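Local coordinates for DUF1254 domain-containing protein (Vibrio parahaemolyticus, PDB 3U07), which is of unknown function, a probably exported protein that joins a DUF1254 region to a DUF1214 region in one chain, at residues 217-220 with 221-225; 157-160 with 161-164. The protein carries 2 engineered substitutions. One frame throughout, in Å; residues are numbered along the deposited sequence.

Interaction 1 (217-220 with 221-225); sequences ERVN and FVLCD
With chi1 at 171°, Val219 sets CG1 beside its own carbonyl carbon, where it meets CD2 of Leu223, one helical turn on, whose first torsion of -114° falls off the staggered positions. The two side chains lie side by side and point the same way, Val219 CG1 3.5 Å from Leu223 CD2. The same CD2 also rests against the carbonyl oxygen of Val219, and Tyr36 of helix 26-52 touches Leu223.

Beneath the side chains runs the i to i+4 ladder. Leu223 N reaches Val219 O at 2.9 Å and Val222 N reaches Arg218 O at 3.0 Å, both fairly straight. Phe221 N to Glu217 O is as short, 2.9 Å, but more bent. Cys224 N to Asn220 O, 3.1 Å, is also bent, and beyond it the bond from Asp225 N to Phe221 O is weak.

Asn220 turns its amide out of the ladder: OD1 accepts from Glu245 N, while ND2 gives to the carbonyls of Gly243 and Lys248, so both ends of this buried group are satisfied and its rotation is fixed. Arg218 leaves on another side to a salt bridge with Asp41. The pattern is that of the last turns of an alpha-helix, 215-224, with the chain leaving helical geometry at Asp225 and a disulfide linking Cys224, the last helical residue, to Cys247.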
loop_
_atom_site.group_PDB
_atom_site.type_symbol
_atom_site.label_atom_id
_atom_site.label_comp_id
_atom_site.label_asym_id
_atom_site.label_seq_id
_atom_site.Cartn_x
_atom_site.Cartn_y
_atom_site.Cartn_z
ATOM N N GLU A 217 -15.940 17.419 -9.833
ATOM C CA GLU A 217 -15.309 18.491 -9.075
ATOM C C GLU A 217 -14.179 18.010 -8.174
ATOM O O GLU A 217 -13.172 18.705 -8.027
ATOM C CB GLU A 217 -16.341 19.313 -8.284
ATOM C CG GLU A 217 -17.298 18.566 -7.386
ATOM C CD GLU A 217 -18.340 19.506 -6.782
ATOM O OE1 GLU A 217 -19.536 19.395 -7.140
ATOM O OE2 GLU A 217 -17.953 20.367 -5.957
ATOM N N ARG A 218 -14.321 16.819 -7.595
ATOM C CA ARG A 218 -13.267 16.291 -6.736
ATOM C C ARG A 218 -12.021 15.973 -7.569
ATOM O O ARG A 218 -10.914 16.384 -7.222
ATOM C CB ARG A 218 -13.742 15.033 -5.997
ATOM C CG ARG A 218 -14.816 15.299 -4.930
ATOM C CD ARG A 218 -15.109 14.047 -4.103
ATOM N NE ARG A 218 -15.584 12.933 -4.925
ATOM C CZ ARG A 218 -16.864 12.655 -5.160
ATOM N NH1 ARG A 218 -17.825 13.403 -4.631
ATOM N NH2 ARG A 218 -17.181 11.633 -5.940
ATOM N N VAL A 219 -12.201 15.250 -8.671
ATOM C CA VAL A 219 -11.076 14.902 -9.529
ATOM C C VAL A 219 -10.405 16.153 -10.118
ATOM O O VAL A 219 -9.181 16.253 -10.121
ATOM C CB VAL A 219 -11.515 13.962 -10.675
ATOM C CG1 VAL A 219 -10.371 13.788 -11.685
ATOM C CG2 VAL A 219 -11.911 12.597 -10.101
ATOM N N ASN A 220 -11.196 17.099 -10.626
ATOM C CA ASN A 220 -10.625 18.325 -11.197
ATOM C C ASN A 220 -9.881 19.120 -10.125
ATOM O O ASN A 220 -8.873 19.769 -10.408
ATOM C CB ASN A 220 -11.718 19.194 -11.830
ATOM C CG ASN A 220 -12.304 18.571 -13.083
ATOM O OD1 ASN A 220 -11.831 17.539 -13.558
ATOM N ND2 ASN A 220 -13.337 19.199 -13.628
ATOM N N PHE A 221 -10.378 19.062 -8.893
ATOM C CA PHE A 221 -9.741 19.754 -7.777
ATOM C C PHE A 221 -8.347 19.165 -7.517
ATOM O O PHE A 221 -7.361 19.894 -7.389
ATOM C CB PHE A 221 -10.592 19.605 -6.512
ATOM C CG PHE A 221 -9.922 20.115 -5.271
ATOM C CD1 PHE A 221 -9.885 21.479 -4.992
ATOM C CD2 PHE A 221 -9.310 19.231 -4.387
ATOM C CE1 PHE A 221 -9.249 21.955 -3.842
ATOM C CE2 PHE A 221 -8.671 19.692 -3.237
ATOM C CZ PHE A 221 -8.641 21.059 -2.964
ATOM N N VAL A 222 -8.272 17.840 -7.428
ATOM C CA VAL A 222 -6.994 17.178 -7.189
ATOM C C VAL A 222 -6.041 17.388 -8.363
ATOM O O VAL A 222 -4.848 17.622 -8.171
ATOM C CB VAL A 222 -7.185 15.665 -6.967
ATOM C CG1 VAL A 222 -5.832 14.971 -6.923
ATOM C CG2 VAL A 222 -7.943 15.433 -5.669
ATOM N N LEU A 223 -6.580 17.299 -9.573
ATOM C CA LEU A 223 -5.799 17.471 -10.795
ATOM C C LEU A 223 -5.123 18.841 -10.807
ATOM O O LEU A 223 -4.011 18.996 -11.293
ATOM C CB LEU A 223 -6.724 17.357 -12.013
ATOM C CG LEU A 223 -6.640 16.228 -13.054
ATOM C CD1 LEU A 223 -5.823 15.052 -12.591
ATOM C CD2 LEU A 223 -8.058 15.809 -13.384
ATOM N N CYS A 224 -5.816 19.829 -10.256
ATOM C CA CYS A 224 -5.315 21.196 -10.213
ATOM C C CYS A 224 -4.123 21.347 -9.274
ATOM O O CYS A 224 -3.192 22.092 -9.561
ATOM C CB CYS A 224 -6.436 22.141 -9.755
ATOM S SG CYS A 224 -6.132 23.908 -10.091
ATOM N N ASP A 225 -4.160 20.621 -8.160
ATOM C CA ASP A 225 -3.128 20.692 -7.128
ATOM C C ASP A 225 -1.845 19.946 -7.462
ATOM O O ASP A 225 -1.431 19.031 -6.746
ATOM C CB ASP A 225 -3.720 20.185 -5.805
ATOM C CG ASP A 225 -2.768 20.336 -4.632
ATOM O OD1 ASP A 225 -1.949 21.277 -4.647
ATOM O OD2 ASP A 225 -2.851 19.520 -3.686
#

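Interaction 2 (157-160 with 161-164); sequences VDSN and LVKL
Ser159 meets Leu161 across the bend that leads into strand 161-169. From CB, which already lies 3.5 Å from Leu161 O, the side chain turns with OG between its own backbone N and carbonyl carbon (chi1 68°). That swings the hydroxyl onto the carbonyl oxygen two residues on: Ser159 OG donates to Leu161 O over a very short 2.5 Å, a length that is doubtful in detail. The hydroxyl oxygen also accepts from Met116 N, so it is gripped from two parts of the chain.

The backbone oxygen of Ser159 faces a methyl group instead, 3.5 Å from Val162 CG1. This methyl is the meeting point of the apolar half of the contact. Val157 and Val162 cross at about a right angle, and Val162 CG1 touches both branches of Val157, at 3.9 Å from its CG2 and 4.1 Å from its CG1. The polar link and the valine contact thus lie on the same short connection.

Asn160, at the bend itself, is hydrogen-bonded through its backbone to that of Asp225. The connection leaves strand 153-157, at the edge of a mixed sheet, and enters 161-169, an inner strand of an antiparallel sheet. Strand 82-90 lies on one side of it, touching Val162 through Leu89; strand 109-115 lies on the other, touching Ser159 through Asp115, and helix 228-231 adds Met228 against Ser159.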
loop_
_atom_site.group_PDB
_atom_site.type_symbol
_atom_site.label_atom_id
_atom_site.label_comp_id
_atom_site.label_asym_id
_atom_site.label_seq_id
_atom_site.Cartn_x
_atom_site.Cartn_y
_atom_site.Cartn_z
ATOM N N VAL A 157 7.413 14.542 -7.631
ATOM C CA VAL A 157 6.045 14.045 -7.496
ATOM C C VAL A 157 5.051 14.846 -8.333
ATOM O O VAL A 157 5.185 16.064 -8.495
ATOM C CB VAL A 157 5.598 14.024 -5.999
ATOM C CG1 VAL A 157 6.595 13.206 -5.172
ATOM C CG2 VAL A 157 5.498 15.442 -5.442
ATOM N N ASP A 158 4.053 14.150 -8.867
ATOM C CA ASP A 158 3.060 14.784 -9.721
ATOM C C ASP A 158 1.833 15.340 -9.020
ATOM O O ASP A 158 1.036 16.043 -9.641
ATOM C CB ASP A 158 2.664 13.823 -10.839
ATOM C CG ASP A 158 3.800 13.592 -11.824
ATOM O OD1 ASP A 158 4.186 12.428 -12.022
ATOM O OD2 ASP A 158 4.309 14.575 -12.401
ATOM N N SER A 159 1.667 15.007 -7.742
ATOM C CA SER A 159 0.571 15.561 -6.951
ATOM C C SER A 159 1.283 16.257 -5.788
ATOM O O SER A 159 2.286 15.749 -5.285
ATOM C CB SER A 159 -0.380 14.471 -6.429
ATOM O OG SER A 159 0.233 13.640 -5.456
ATOM N N ASN A 160 0.800 17.425 -5.374
ATOM C CA ASN A 160 1.460 18.132 -4.279
ATOM C C ASN A 160 1.283 17.413 -2.955
ATOM O O ASN A 160 2.099 17.559 -2.050
ATOM C CB ASN A 160 0.959 19.571 -4.178
ATOM C CG ASN A 160 1.381 20.410 -5.367
ATOM O OD1 ASN A 160 2.467 20.218 -5.916
ATOM N ND2 ASN A 160 0.533 21.357 -5.763
ATOM N N LEU A 161 0.214 16.630 -2.850
ATOM C CA LEU A 161 -0.043 15.853 -1.644
ATOM C C LEU A 161 0.401 14.425 -1.947
ATOM O O LEU A 161 0.032 13.857 -2.978
ATOM C CB LEU A 161 -1.539 15.858 -1.306
ATOM C CG LEU A 161 -2.195 17.198 -0.963
ATOM C CD1 LEU A 161 -3.709 17.014 -0.891
ATOM C CD2 LEU A 161 -1.653 17.720 0.363
ATOM N N VAL A 162 1.211 13.845 -1.070
ATOM C CA VAL A 162 1.658 12.477 -1.293
ATOM C C VAL A 162 1.539 11.689 0.006
ATOM O O VAL A 162 1.924 12.166 1.078
ATOM C CB VAL A 162 3.128 12.420 -1.825
ATOM C CG1 VAL A 162 3.429 13.641 -2.682
ATOM C CG2 VAL A 162 4.097 12.315 -0.692
ATOM N N LYS A 163 0.985 10.488 -0.083
ATOM C CA LYS A 163 0.813 9.665 1.106
ATOM C C LYS A 163 2.120 8.959 1.444
ATOM O O LYS A 163 2.746 8.343 0.584
ATOM C CB LYS A 163 -0.320 8.658 0.883
ATOM C CG LYS A 163 -0.596 7.715 2.062
ATOM C CD LYS A 163 -1.939 7.010 1.886
ATOM C CE LYS A 163 -2.084 5.792 2.795
ATOM N NZ LYS A 163 -1.538 6.005 4.167
ATOM N N LEU A 164 2.536 9.066 2.702
ATOM C CA LEU A 164 3.775 8.447 3.149
ATOM C C LEU A 164 3.526 7.348 4.170
ATOM O O LEU A 164 2.730 7.517 5.094
ATOM C CB LEU A 164 4.698 9.505 3.762
ATOM C CG LEU A 164 6.049 9.057 4.340
ATOM C CD1 LEU A 164 6.966 10.268 4.484
ATOM C CD2 LEU A 164 5.853 8.373 5.692
#

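In the fold
Both contacts are largely buried and local in sequence, and their centres are about 13 Å apart on the same side of the chain's centre. Interaction 1 lies along the end of helix 215-224 and relies on repeated backbone bonds, with one apolar pair added; interaction 2 spans the passage from one sheet to another, where a side-chain hydroxyl does the polar work. They meet where the helix of interaction 1 ends: Asp225 OD1 lies 2.7 Å from Asn160 ND2, a probable hydrogen bond, while its OD2, paired with Arg205, also packs on Leu161. Met116, which bonds to Ser159, also touches Val222 of the helix.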